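PDB 5T3B: glycoside Hydrolase from Bacteroides plebeius, which probably hydrolyses glycosidic bonds in galactans, perhaps agarose-type polysaccharides, as a family 50 glycoside hydrolase. Local coordinates for residues Y346-A351 with D374-Q379; I360-Y363 with P368-G371; I255-W260 with I309-Y314; A317-V322 with Y354-S359. All blocks are in the same frame, centred on the assembly; numbering follows the deposited sequence. Where two conformers were deposited one is given.

Contact 1. Residues Y346-A351 with D374-Q379; sequences YIIKAA and DGWKNQ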
loop_
_atom_site.group_PDB
_atom_site.type_symbol
_atom_site.label_atom_id
_atom_site.label_comp_id
_atom_site.label_asym_id
_atom_site.label_seq_id
_atom_site.Cartn_x
_atom_site.Cartn_y
_atom_site.Cartn_z
ATOM N N TYR A 346 -16.917 1.191 -8.726
ATOM C CA TYR A 346 -17.824 0.597 -7.766
ATOM C C TYR A 346 -17.108 0.011 -6.557
ATOM O O TYR A 346 -17.625 0.003 -5.440
ATOM C CB TYR A 346 -18.711 -0.482 -8.382
ATOM C CG TYR A 346 -19.662 0.036 -9.434
ATOM C CD1 TYR A 346 -20.907 0.528 -9.064
ATOM C CD2 TYR A 346 -19.356 -0.011 -10.767
ATOM C CE1 TYR A 346 -21.799 0.966 -10.021
ATOM C CE2 TYR A 346 -20.250 0.396 -11.738
ATOM C CZ TYR A 346 -21.456 0.909 -11.356
ATOM O OH TYR A 346 -22.321 1.332 -12.308
ATOM N N ILE A 347 -15.914 -0.538 -6.794
ATOM C CA ILE A 347 -15.110 -1.102 -5.700
ATOM C C ILE A 347 -14.545 0.046 -4.845
ATOM O O ILE A 347 -14.559 -0.016 -3.624
ATOM C CB ILE A 347 -14.005 -1.988 -6.241
ATOM C CG1 ILE A 347 -14.595 -3.245 -6.863
ATOM C CG2 ILE A 347 -12.996 -2.366 -5.159
ATOM C CD1 ILE A 347 -13.610 -4.142 -7.505
ATOM N N ILE A 348 -14.051 1.078 -5.509
ATOM C CA ILE A 348 -13.544 2.248 -4.781
ATOM C C ILE A 348 -14.660 2.874 -3.934
ATOM O O ILE A 348 -14.401 3.296 -2.809
ATOM C CB ILE A 348 -12.872 3.264 -5.688
ATOM C CG1 ILE A 348 -11.687 2.634 -6.440
ATOM C CG2 ILE A 348 -12.365 4.482 -4.932
ATOM C CD1 ILE A 348 -10.486 2.213 -5.605
ATOM N N LYS A 349 -15.897 2.957 -4.472
ATOM C CA LYS A 349 -17.012 3.453 -3.694
ATOM C C LYS A 349 -17.235 2.633 -2.451
ATOM O O LYS A 349 -17.394 3.172 -1.325
ATOM C CB LYS A 349 -18.257 3.514 -4.533
ATOM C CG LYS A 349 -19.428 4.082 -3.741
ATOM C CD LYS A 349 -20.597 4.331 -4.700
ATOM C CE LYS A 349 -21.758 4.960 -3.931
ATOM N NZ LYS A 349 -22.825 3.957 -3.761
ATOM N N ALA A 350 -17.254 1.310 -2.617
ATOM C CA ALA A 350 -17.404 0.446 -1.447
ATOM C C ALA A 350 -16.288 0.633 -0.414
ATOM O O ALA A 350 -16.509 0.729 0.783
ATOM C CB ALA A 350 -17.503 -0.993 -1.903
ATOM N N ALA A 351 -15.053 0.636 -0.898
ATOM C CA ALA A 351 -13.913 0.786 -0.013
ATOM C C ALA A 351 -13.970 2.118 0.708
ATOM O O ALA A 351 -13.648 2.157 1.890
ATOM C CB ALA A 351 -12.641 0.679 -0.797
ATOM N N ASP A 374 -7.780 11.551 -8.752
ATOM C CA ASP A 374 -8.902 12.464 -8.515
ATOM C C ASP A 374 -10.246 11.742 -8.544
ATOM O O ASP A 374 -11.132 12.005 -7.742
ATOM C CB ASP A 374 -8.939 13.544 -9.586
ATOM C CG ASP A 374 -7.814 14.593 -9.481
ATOM O OD1 ASP A 374 -7.053 14.586 -8.485
ATOM O OD2 ASP A 374 -7.693 15.423 -10.416
ATOM N N GLY A 375 -10.404 10.796 -9.458
ATOM C CA GLY A 375 -11.560 9.943 -9.434
ATOM C C GLY A 375 -11.720 9.195 -8.133
ATOM O O GLY A 375 -12.832 9.100 -7.585
ATOM N N TRP A 376 -10.616 8.642 -7.635
ATOM C CA TRP A 376 -10.662 7.950 -6.354
ATOM C C TRP A 376 -11.173 8.861 -5.235
ATOM O O TRP A 376 -11.860 8.407 -4.323
ATOM C CB TRP A 376 -9.309 7.327 -5.982
ATOM C CG TRP A 376 -8.895 6.243 -6.887
ATOM C CD1 TRP A 376 -9.664 5.506 -7.713
ATOM C CD2 TRP A 376 -7.541 5.787 -7.128
ATOM N NE1 TRP A 376 -8.904 4.608 -8.434
ATOM C CE2 TRP A 376 -7.598 4.758 -8.071
ATOM C CE3 TRP A 376 -6.298 6.124 -6.590
ATOM C CZ2 TRP A 376 -6.470 4.108 -8.510
ATOM C CZ3 TRP A 376 -5.175 5.467 -7.023
ATOM C CH2 TRP A 376 -5.253 4.487 -8.008
ATOM N N LYS A 377 -10.742 10.120 -5.254
ATOM C CA LYS A 377 -11.196 11.042 -4.253
ATOM C C LYS A 377 -12.713 11.163 -4.243
ATOM O O LYS A 377 -13.355 11.118 -3.188
ATOM C CB LYS A 377 -10.546 12.392 -4.455
ATOM C CG LYS A 377 -10.832 13.383 -3.341
ATOM C CD LYS A 377 -10.410 14.793 -3.708
ATOM C CE LYS A 377 -8.899 14.924 -3.879
ATOM N NZ LYS A 377 -8.525 16.346 -4.218
ATOM N N ASN A 378 -13.287 11.328 -5.429
ATOM C CA ASN A 378 -14.738 11.490 -5.541
ATOM C C ASN A 378 -15.453 10.199 -5.237
ATOM O O ASN A 378 -16.422 10.136 -4.488
ATOM C CB ASN A 378 -15.089 11.955 -6.937
ATOM C CG ASN A 378 -14.453 13.265 -7.277
ATOM O OD1 ASN A 378 -14.264 14.089 -6.424
ATOM N ND2 ASN A 378 -14.128 13.455 -8.522
ATOM N N GLN A 379 -14.983 9.125 -5.833
ATOM C CA GLN A 379 -15.613 7.833 -5.675
ATOM C C GLN A 379 -15.699 7.364 -4.227
ATOM O O GLN A 379 -16.682 6.785 -3.763
ATOM C CB GLN A 379 -14.968 6.782 -6.545
ATOM C CG GLN A 379 -15.112 7.067 -8.029
ATOM C CD GLN A 379 -14.018 6.434 -8.861
ATOM O OE1 GLN A 379 -13.347 5.487 -8.437
ATOM N NE2 GLN A 379 -13.855 6.930 -10.042
HETATM O O HOH W 1 -17.597 5.914 -1.146
#

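Contact 2. Residues I360-Y363 with P368-G371; sequences INYY and PEKG. With EDO (1,2-ethanediol), chain H.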
loop_
_atom_site.group_PDB
_atom_site.type_symbol
_atom_site.label_atom_id
_atom_site.label_comp_id
_atom_site.label_asym_id
_atom_site.label_seq_id
_atom_site.Cartn_x
_atom_site.Cartn_y
_atom_site.Cartn_z
ATOM N N ILE A 360 -3.862 0.524 -2.022
ATOM C CA ILE A 360 -3.692 0.260 -3.460
ATOM C C ILE A 360 -2.223 -0.119 -3.710
ATOM O O ILE A 360 -1.336 0.663 -3.387
ATOM C CB ILE A 360 -4.116 1.457 -4.305
ATOM C CG1 ILE A 360 -5.664 1.737 -4.062
ATOM C CG2 ILE A 360 -3.763 1.250 -5.765
ATOM C CD1 ILE A 360 -6.191 2.976 -4.732
ATOM N N ASN A 361 -2.010 -1.290 -4.312
ATOM C CA ASN A 361 -0.697 -1.647 -4.843
ATOM C C ASN A 361 -0.613 -1.060 -6.242
ATOM O O ASN A 361 -1.492 -1.334 -7.019
ATOM C CB ASN A 361 -0.536 -3.148 -4.907
ATOM C CG ASN A 361 -0.510 -3.860 -3.548
ATOM O OD1 ASN A 361 -0.384 -3.247 -2.507
ATOM N ND2 ASN A 361 -0.511 -5.159 -3.585
ATOM N N TYR A 362 0.389 -0.276 -6.560
ATOM C CA TYR A 362 0.394 0.573 -7.768
ATOM C C TYR A 362 1.507 0.197 -8.713
ATOM O O TYR A 362 2.638 0.642 -8.563
ATOM C CB TYR A 362 0.426 2.054 -7.407
ATOM C CG TYR A 362 -0.245 2.982 -8.428
ATOM C CD1 TYR A 362 -0.410 2.638 -9.777
ATOM C CD2 TYR A 362 -0.741 4.233 -8.058
ATOM C CE1 TYR A 362 -1.053 3.494 -10.678
ATOM C CE2 TYR A 362 -1.343 5.083 -8.949
ATOM C CZ TYR A 362 -1.501 4.707 -10.259
ATOM O OH TYR A 362 -2.125 5.595 -11.110
ATOM N N TYR A 363 1.184 -0.689 -9.653
ATOM C CA TYR A 363 2.102 -1.226 -10.626
ATOM C C TYR A 363 1.684 -0.865 -12.044
ATOM O O TYR A 363 0.589 -0.460 -12.337
ATOM C CB TYR A 363 2.159 -2.728 -10.481
ATOM C CG TYR A 363 2.817 -3.205 -9.198
ATOM C CD1 TYR A 363 4.151 -2.952 -8.977
ATOM C CD2 TYR A 363 2.095 -3.800 -8.184
ATOM C CE1 TYR A 363 4.778 -3.338 -7.840
ATOM C CE2 TYR A 363 2.729 -4.257 -7.040
ATOM C CZ TYR A 363 4.078 -3.988 -6.857
ATOM O OH TYR A 363 4.738 -4.409 -5.730
ATOM N N PRO A 368 2.126 8.070 -11.418
ATOM C CA PRO A 368 0.783 8.049 -10.847
ATOM C C PRO A 368 -0.209 8.807 -11.714
ATOM O O PRO A 368 0.158 9.840 -12.264
ATOM C CB PRO A 368 1.004 8.721 -9.505
ATOM C CG PRO A 368 2.402 8.485 -9.200
ATOM C CD PRO A 368 3.105 8.600 -10.475
ATOM N N GLU A 369 -1.415 8.268 -11.885
ATOM C CA GLU A 369 -2.347 8.838 -12.852
ATOM C C GLU A 369 -3.273 9.806 -12.121
ATOM O O GLU A 369 -4.181 9.377 -11.437
ATOM C CB GLU A 369 -3.128 7.695 -13.477
ATOM C CG GLU A 369 -2.264 6.734 -14.275
ATOM C CD GLU A 369 -2.897 5.387 -14.431
ATOM O OE1 GLU A 369 -2.985 4.639 -13.411
ATOM O OE2 GLU A 369 -3.339 5.098 -15.551
ATOM N N LYS A 370 -3.010 11.099 -12.268
ATOM C CA LYS A 370 -3.739 12.061 -11.463
ATOM C C LYS A 370 -5.238 12.059 -11.763
ATOM O O LYS A 370 -6.026 12.261 -10.851
ATOM C CB LYS A 370 -3.093 13.460 -11.658
ATOM C CG LYS A 370 -3.674 14.566 -10.822
ATOM C CD LYS A 370 -3.545 14.279 -9.344
ATOM C CE LYS A 370 -3.637 15.544 -8.484
ATOM N NZ LYS A 370 -4.878 16.306 -8.706
ATOM N N GLY A 371 -5.638 11.809 -12.992
ATOM C CA GLY A 371 -7.062 11.705 -13.272
ATOM C C GLY A 371 -7.734 10.573 -12.513
ATOM O O GLY A 371 -8.815 10.738 -11.967
HETATM C C1 EDO H . 0.939 11.944 -14.735
HETATM O O1 EDO H . 0.734 11.953 -16.126
HETATM C C2 EDO H . -0.030 12.849 -14.004
HETATM O O2 EDO H . -1.383 12.361 -14.303
#

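Contact 3. Residues I255-W260 with I309-Y314; sequences IDFSTW and ICAEKY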
loop_
_atom_site.group_PDB
_atom_site.type_symbol
_atom_site.label_atom_id
_atom_site.label_comp_id
_atom_site.label_asym_id
_atom_site.label_seq_id
_atom_site.Cartn_x
_atom_site.Cartn_y
_atom_site.Cartn_z
ATOM N N ILE A 255 -6.982 -9.177 -3.911
ATOM C CA ILE A 255 -8.117 -10.014 -4.205
ATOM C C ILE A 255 -8.496 -9.865 -5.694
ATOM O O ILE A 255 -8.581 -8.771 -6.210
ATOM C CB ILE A 255 -9.319 -9.578 -3.339
ATOM C CG1 ILE A 255 -9.033 -9.765 -1.839
ATOM C CG2 ILE A 255 -10.580 -10.330 -3.725
ATOM C CD1 ILE A 255 -10.064 -9.099 -0.944
ATOM N N ASP A 256 -8.777 -11.009 -6.320
ATOM C CA ASP A 256 -9.258 -10.950 -7.702
ATOM C C ASP A 256 -10.732 -10.562 -7.689
ATOM O O ASP A 256 -11.584 -11.246 -7.197
ATOM C CB ASP A 256 -9.031 -12.315 -8.319
ATOM C CG ASP A 256 -9.526 -12.475 -9.690
ATOM O OD1 ASP A 256 -10.277 -11.644 -10.232
ATOM O OD2 ASP A 256 -9.084 -13.510 -10.327
ATOM N N PHE A 257 -11.002 -9.409 -8.225
ATOM C CA PHE A 257 -12.389 -8.918 -8.409
ATOM C C PHE A 257 -12.675 -8.725 -9.847
ATOM O O PHE A 257 -13.570 -7.941 -10.191
ATOM C CB PHE A 257 -12.646 -7.548 -7.778
ATOM C CG PHE A 257 -12.634 -7.467 -6.301
ATOM C CD1 PHE A 257 -13.872 -7.576 -5.587
ATOM C CD2 PHE A 257 -11.568 -6.983 -5.602
ATOM C CE1 PHE A 257 -13.841 -7.377 -4.226
ATOM C CE2 PHE A 257 -11.584 -6.797 -4.236
ATOM C CZ PHE A 257 -12.740 -6.994 -3.553
ATOM N N SER A 258 -11.946 -9.381 -10.714
ATOM C CA SER A 258 -11.904 -9.306 -12.250
ATOM C C SER A 258 -10.449 -9.138 -12.668
ATOM O O SER A 258 -9.739 -8.321 -12.149
ATOM C CB SER A 258 -12.681 -8.319 -13.014
ATOM O OG SER A 258 -14.041 -8.493 -12.818
ATOM N N THR A 259 -10.040 -9.961 -13.609
ATOM C CA THR A 259 -8.656 -9.963 -14.021
ATOM C C THR A 259 -8.595 -9.822 -15.522
ATOM O O THR A 259 -9.633 -9.874 -16.184
ATOM C CB THR A 259 -8.039 -11.317 -13.595
ATOM O OG1 THR A 259 -6.620 -11.281 -13.738
ATOM C CG2 THR A 259 -8.659 -12.439 -14.417
ATOM N N TRP A 260 -7.385 -9.718 -16.083
ATOM C CA TRP A 260 -7.241 -9.539 -17.489
ATOM C C TRP A 260 -7.795 -10.781 -18.122
ATOM O O TRP A 260 -7.398 -11.908 -17.735
ATOM C CB TRP A 260 -5.749 -9.517 -17.855
ATOM C CG TRP A 260 -5.525 -8.972 -19.235
ATOM C CD1 TRP A 260 -5.207 -7.696 -19.516
ATOM C CD2 TRP A 260 -5.543 -9.655 -20.491
ATOM N NE1 TRP A 260 -5.040 -7.544 -20.834
ATOM C CE2 TRP A 260 -5.344 -8.702 -21.470
ATOM C CE3 TRP A 260 -5.818 -10.960 -20.894
ATOM C CZ2 TRP A 260 -5.283 -9.048 -22.844
ATOM C CZ3 TRP A 260 -5.790 -11.271 -22.242
ATOM C CH2 TRP A 260 -5.491 -10.340 -23.178
ATOM N N ILE A 309 -20.570 -4.938 -5.489
ATOM C CA ILE A 309 -21.420 -5.578 -4.485
ATOM C C ILE A 309 -20.609 -6.556 -3.654
ATOM O O ILE A 309 -20.705 -6.582 -2.414
ATOM C CB ILE A 309 -22.651 -6.295 -5.130
ATOM C CG1 ILE A 309 -23.593 -5.214 -5.676
ATOM C CG2 ILE A 309 -23.293 -7.228 -4.141
ATOM C CD1 ILE A 309 -24.602 -5.769 -6.598
ATOM N N CYS A 310 -19.750 -7.313 -4.315
ATOM C CA CYS A 310 -18.857 -8.205 -3.599
ATOM C C CYS A 310 -17.957 -7.445 -2.623
ATOM O O CYS A 310 -17.779 -7.804 -1.467
ATOM C CB CYS A 310 -17.971 -8.990 -4.604
ATOM S SG CYS A 310 -18.814 -10.134 -5.649
ATOM N N ALA A 311 -17.406 -6.323 -3.112
ATOM C CA ALA A 311 -16.572 -5.483 -2.302
ATOM C C ALA A 311 -17.321 -4.903 -1.140
ATOM O O ALA A 311 -16.780 -4.801 -0.019
ATOM C CB ALA A 311 -15.888 -4.413 -3.140
ATOM N N GLU A 312 -18.553 -4.458 -1.391
ATOM C CA GLU A 312 -19.391 -3.937 -0.307
ATOM C C GLU A 312 -19.588 -4.971 0.802
ATOM O O GLU A 312 -19.399 -4.654 1.989
ATOM C CB GLU A 312 -20.752 -3.478 -0.882
ATOM C CG GLU A 312 -21.827 -3.294 0.148
ATOM C CD GLU A 312 -21.884 -1.905 0.717
ATOM O OE1 GLU A 312 -22.503 -1.794 1.817
ATOM O OE2 GLU A 312 -21.341 -0.965 0.053
ATOM N N LYS A 313 -19.906 -6.214 0.433
ATOM C CA LYS A 313 -20.136 -7.240 1.432
ATOM C C LYS A 313 -18.834 -7.593 2.185
ATOM O O LYS A 313 -18.849 -7.898 3.375
ATOM C CB LYS A 313 -20.761 -8.489 0.816
ATOM C CG LYS A 313 -22.178 -8.271 0.342
ATOM C CD LYS A 313 -22.797 -9.600 -0.008
ATOM C CE LYS A 313 -23.212 -10.356 1.231
ATOM N NZ LYS A 313 -24.263 -9.705 2.127
ATOM N N TYR A 314 -17.710 -7.543 1.457
ATOM C CA TYR A 314 -16.406 -7.811 2.033
ATOM C C TYR A 314 -16.019 -6.732 3.060
ATOM O O TYR A 314 -15.799 -7.012 4.235
ATOM C CB TYR A 314 -15.409 -7.952 0.889
ATOM C CG TYR A 314 -14.018 -8.219 1.370
ATOM C CD1 TYR A 314 -13.629 -9.496 1.751
ATOM C CD2 TYR A 314 -13.103 -7.179 1.530
ATOM C CE1 TYR A 314 -12.356 -9.756 2.235
ATOM C CE2 TYR A 314 -11.825 -7.447 1.991
ATOM C CZ TYR A 314 -11.487 -8.705 2.402
ATOM O OH TYR A 314 -10.222 -8.945 2.862
#

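Contact 4. Residues A317-V322 with Y354-S359; sequences AIKNAV and YCDVIS. With EDO (1,2-ethanediol), chain M.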
loop_
_atom_site.group_PDB
_atom_site.type_symbol
_atom_site.label_atom_id
_atom_site.label_comp_id
_atom_site.label_asym_id
_atom_site.label_seq_id
_atom_site.Cartn_x
_atom_site.Cartn_y
_atom_site.Cartn_z
ATOM N N ALA A 317 -18.345 -6.108 6.179
ATOM C CA ALA A 317 -18.230 -7.110 7.216
ATOM C C ALA A 317 -17.025 -6.846 8.119
ATOM O O ALA A 317 -17.076 -7.030 9.324
ATOM C CB ALA A 317 -18.098 -8.504 6.623
ATOM N N ILE A 318 -15.903 -6.466 7.503
ATOM C CA ILE A 318 -14.690 -6.285 8.252
ATOM C C ILE A 318 -14.749 -4.999 9.105
ATOM O O ILE A 318 -14.400 -4.979 10.269
ATOM C CB ILE A 318 -13.485 -6.372 7.316
ATOM C CG1 ILE A 318 -13.445 -7.824 6.746
ATOM C CG2 ILE A 318 -12.206 -6.029 8.086
ATOM C CD1 ILE A 318 -12.537 -7.986 5.539
ATOM N N LYS A 319 -15.217 -3.895 8.494
ATOM C CA LYS A 319 -15.364 -2.693 9.255
ATOM C C LYS A 319 -16.355 -2.876 10.428
ATOM O O LYS A 319 -16.087 -2.432 11.558
ATOM C CB LYS A 319 -15.771 -1.521 8.384
ATOM C CG LYS A 319 -15.876 -0.191 9.110
ATOM C CD LYS A 319 -14.552 0.233 9.789
ATOM C CE LYS A 319 -14.610 1.676 10.262
ATOM N NZ LYS A 319 -14.222 2.579 9.178
ATOM N N ASN A 320 -17.473 -3.531 10.150
ATOM C CA ASN A 320 -18.464 -3.797 11.229
ATOM C C ASN A 320 -17.871 -4.688 12.319
ATOM O O ASN A 320 -18.161 -4.552 13.476
ATOM C CB ASN A 320 -19.750 -4.327 10.635
ATOM C CG ASN A 320 -20.462 -3.236 9.851
ATOM O OD1 ASN A 320 -20.385 -2.079 10.223
ATOM N ND2 ASN A 320 -21.215 -3.587 8.823
ATOM N N ALA A 321 -17.006 -5.617 11.923
ATOM C CA ALA A 321 -16.296 -6.436 12.885
ATOM C C ALA A 321 -15.373 -5.618 13.782
ATOM O O ALA A 321 -15.319 -5.860 14.974
ATOM C CB ALA A 321 -15.495 -7.514 12.209
ATOM N N VAL A 322 -14.641 -4.666 13.208
ATOM C CA VAL A 322 -13.826 -3.776 14.024
ATOM C C VAL A 322 -14.710 -2.987 14.999
ATOM O O VAL A 322 -14.401 -2.897 16.173
ATOM C CB VAL A 322 -12.964 -2.843 13.155
ATOM C CG1 VAL A 322 -12.225 -1.833 14.023
ATOM C CG2 VAL A 322 -11.978 -3.626 12.312
ATOM N N TYR A 354 -16.225 2.055 3.890
ATOM C CA TYR A 354 -15.864 1.119 5.002
ATOM C C TYR A 354 -14.436 1.111 5.470
ATOM O O TYR A 354 -14.134 0.888 6.625
ATOM C CB TYR A 354 -16.387 -0.299 4.637
ATOM C CG TYR A 354 -17.839 -0.350 4.450
ATOM C CD1 TYR A 354 -18.680 -0.165 5.579
ATOM C CD2 TYR A 354 -18.428 -0.492 3.233
ATOM C CE1 TYR A 354 -20.054 -0.226 5.465
ATOM C CE2 TYR A 354 -19.828 -0.499 3.103
ATOM C CZ TYR A 354 -20.612 -0.286 4.258
ATOM O OH TYR A 354 -21.983 -0.355 4.221
ATOM N N CYS A 355 -13.517 1.347 4.600
ATOM C CA CYS A 355 -12.116 1.357 4.949
ATOM C C CYS A 355 -11.792 2.707 5.602
ATOM O O CYS A 355 -12.288 3.749 5.181
ATOM C CB CYS A 355 -11.216 1.162 3.741
ATOM S SG CYS A 355 -11.379 -0.388 2.897
ATOM N N ASP A 356 -10.943 2.701 6.628
ATOM C CA ASP A 356 -10.398 3.967 7.079
ATOM C C ASP A 356 -9.442 4.601 6.082
ATOM O O ASP A 356 -9.384 5.807 5.910
ATOM C CB ASP A 356 -9.743 3.782 8.425
ATOM C CG ASP A 356 -10.751 3.347 9.471
ATOM O OD1 ASP A 356 -11.643 4.199 9.802
ATOM O OD2 ASP A 356 -10.697 2.205 9.986
ATOM N N VAL A 357 -8.649 3.742 5.426
ATOM C CA VAL A 357 -7.764 4.146 4.326
ATOM C C VAL A 357 -7.873 3.023 3.290
ATOM O O VAL A 357 -7.846 1.863 3.662
ATOM C CB VAL A 357 -6.296 4.292 4.768
ATOM C CG1 VAL A 357 -5.428 4.769 3.635
ATOM C CG2 VAL A 357 -6.177 5.219 5.963
ATOM N N ILE A 358 -8.005 3.404 2.029
ATOM C CA ILE A 358 -8.027 2.460 0.934
ATOM C C ILE A 358 -6.596 2.110 0.551
ATOM O O ILE A 358 -5.827 3.009 0.210
ATOM C CB ILE A 358 -8.786 3.024 -0.264
ATOM C CG1 ILE A 358 -10.201 3.435 0.136
ATOM C CG2 ILE A 358 -8.818 2.020 -1.410
ATOM C CD1 ILE A 358 -10.916 4.228 -0.898
ATOM N N SER A 359 -6.207 0.842 0.593
ATOM C CA SER A 359 -4.874 0.487 0.153
ATOM C C SER A 359 -4.897 0.072 -1.298
ATOM O O SER A 359 -5.782 -0.710 -1.759
ATOM C CB SER A 359 -4.289 -0.622 1.035
ATOM O OG SER A 359 -5.221 -1.667 1.277
HETATM C C1 EDO M . -11.270 2.461 13.836
HETATM O O1 EDO M . -11.680 1.665 12.710
HETATM C C2 EDO M . -12.161 3.720 13.996
HETATM O O2 EDO M . -12.088 4.259 12.654
HETATM O O HOH W 2 -22.924 -2.120 6.756
#

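Contact 1. Residues Y346-A351 with D374-Q379
Ile-348 packs against two neighbouring side chains of the facing helix, the indole of Trp-376 and the amide arm of Gln-379. Its CG1 reaches Trp-376 CD1 at 3.7 Å. Turned by a chi2 of -67°, Ile-348 CD1 comes over the face of the five-membered ring, a CH-pi contact with the methyl 4.2 Å from the centroid. The CG2 branch of Ile-348 lies 3.8 Å from Gln-379 CB, and Gln-379 OE1 stands 3.6 Å from Ile-348 CB. That same OE1 lies in the plane of the indole at its edge. Cutting Ile-348 back to alanine is likely to uncover that part of the indole face and to leave the Gln-379 arm less confined.

Helices 345-354 and 370-379, which come before and after strand 358-361 in the chain, belong to the layer outside the beta strands, consistent with a (beta/alpha)8 barrel. Their local axes pass 8.9 Å apart at a crossing angle of -53°. At Lys-349 and Gln-379 the backbones come close enough for a CA-H...O contact, Lys-349 CA to Gln-379 O at 3.3 Å. One water donates to Lys-349 O and Gln-379 O, tying the two main chains together, while the lysine's amino end leads away. Trp-376 is positioned in turn by an edge-to-face partner, Phe-385, and by a weak hydrogen bond from NE1 to Lys-342 O.

Contact 2. Residues I360-Y363 with P368-G371
Tyr-362 OH is gripped twice by Glu-369. It donates to Glu-369 OE1 at 2.6 Å and accepts from Glu-369 N at 2.9 Å with an N-H...O angle of 154°, so one residue's main chain and side chain close round a single hydroxyl. The carboxylate offers the anti lone pair of OE1, away from its other oxygen, and this oxygen sits at the ring edge near the ring plane, although the carboxylate itself is turned 48° from the phenol. With CG roughly opposite the backbone N (chi1 -151°), the phenol extends from the strand end to the start of the next helix. The hydroxyl end is the tight part of this buried contact. The flank of the phenol meets Pro-368 more loosely, Tyr-362 CE2 lying 4.4 Å from Pro-368 CB, and Phe-422 meets the ring edge-to-face.

In fold terms the pair spans the short turn leading from strand 358-361 into helix 370-379, inside a beta-alpha-beta unit that strand 385-394 completes. Glu-369 holds the N-cap position of that helix, and its OE1 is also hydrogen-bonded to Tyr-343 OH. A phenylalanine in place of Tyr-362 would probably leave Glu-369 N without this acceptor and OE1 with one donor fewer, held by Tyr-343 alone among the partners named.

The far side is looser. Lys-370 directs its backbone N to O2 of an ethanediol at 2.9 Å, a molecule probably from the crystallisation liquor that also bonds Asn-35 OD1. Lys-370 CB points away from the tyrosine; its NZ forms a salt bridge with Asp-374 OD1.

Contact 3. Residues I255-W260 with I309-Y314
Ile-255 and Tyr-314 meet from opposite directions, and their contact is of the CH-pi kind. The methyl CD1 of the isoleucine settles over one face of the phenol, 3.9 Å from its centroid and 23° off the normal, displaced toward the hydroxyl end so that Tyr-314 CZ is its nearest atom at 3.7 Å. The tyrosine has CG anti to its main-chain nitrogen (chi1 179°), which carries the ring off the helix toward the loop.

Plain apolar packing supplies the rest. Phe-257 CE1 touches Ala-311 CB at 3.8 Å, an approach the small alanine permits, and Phe-257 CD1 is 4.4 Å from Cys-310 CB. Within the loop, Ile-255 CG2 lies 3.7 Å above one face of the Phe-257 ring, offset toward its rim. One isoleucine thereby covers two aromatic rings with two different branches.

Polar bonds shape the loop rather than the interface. Asp-256 OD1 accepts from Ser-258 N at 2.9 Å, closing an Asx turn, and Ser-258 OG donates to Phe-257 O at 2.7 Å. The phenol hydroxyl of Tyr-314 finds its partners elsewhere, in Asp-252 OD2 and Ser-251 OG, which hold the hydroxyl end of the ring in place beside the isoleucine methyl.

The loop between helices 224-232 and 264-269 is thus laid against the middle of the long helix 300-324. Leu-196 of helix 195-203 touches both Ile-255 and Tyr-314, while Ile-347 of helix 345-354 packs on Phe-257 and Ala-311.

Contact 4. Residues A317-V322 with Y354-S359
The turn that takes the chain from the end of helix 345-354 into strand 358-361, a helix-to-strand connection consistent with a (beta/alpha)8 barrel, is held by Lys-319 of the preceding helix, 300-324. The lysine bends at chi2 (59°) and again at chi4, wrapping its aliphatic stem round the carbonyl of Tyr-354, with Lys-319 CG only 3.2 Å from Tyr-354 O. Its ammonium then bonds twice. Lys-319 NZ gives a hydrogen bond to Tyr-354 O at 3.1 Å, coming from above the carbonyl plane, and a salt bridge to Asp-356 OD1, also at 3.1 Å, approaching 56° out of the carboxylate plane. One charge therefore binds the last carbonyl before the chain leaves the helix at Cys-355 and the acid just beyond it. The side chains of Lys-319 and Asp-356 cross at about a right angle.

Asp-356 has a second tie, since OD2 accepts from Tyr-332 N. An ethanediol, probably from the crystallisation liquor, lies beside the carboxylate with its O1 2.9 Å from Asp-356 OD2.

Nearer the helix, Lys-319 CB packs on Tyr-354 CB at 4.0 Å. The phenol continues along helix 300-324 to a hydrogen bond between Tyr-354 OH and Glu-312 OE1. Beside that bond a water molecule donates to Tyr-354 OH at 3.2 Å and accepts from Asn-320 ND2 at 3.1 Å.

Overall arrangement
Helix 345-354 touches the elements of contacts 3 and 4: Ala-350 CB lies 4.0 Å from Ala-311 CB, and Ala-351 CB 3.8 Å from Ile-358 CG1. Contact 2 is nested in the chain loop closed by contact 1, and Trp-376 joins the two, its CH2 4.1 Å from Tyr-362 CE2. Helix 300-324 serves both contacts 3 and 4. Contacts 4 and 2 flank strand 358-361, before and after it in the chain, with centres about 21 Å apart. Asn-361 at the end of that strand is hydrogen-bonded to Glu-254, and Tyr-363 to Glu-389. The two ethanediols, probably from the crystallisation liquor, sit at different contacts, and neither is evidence of where substrate binds.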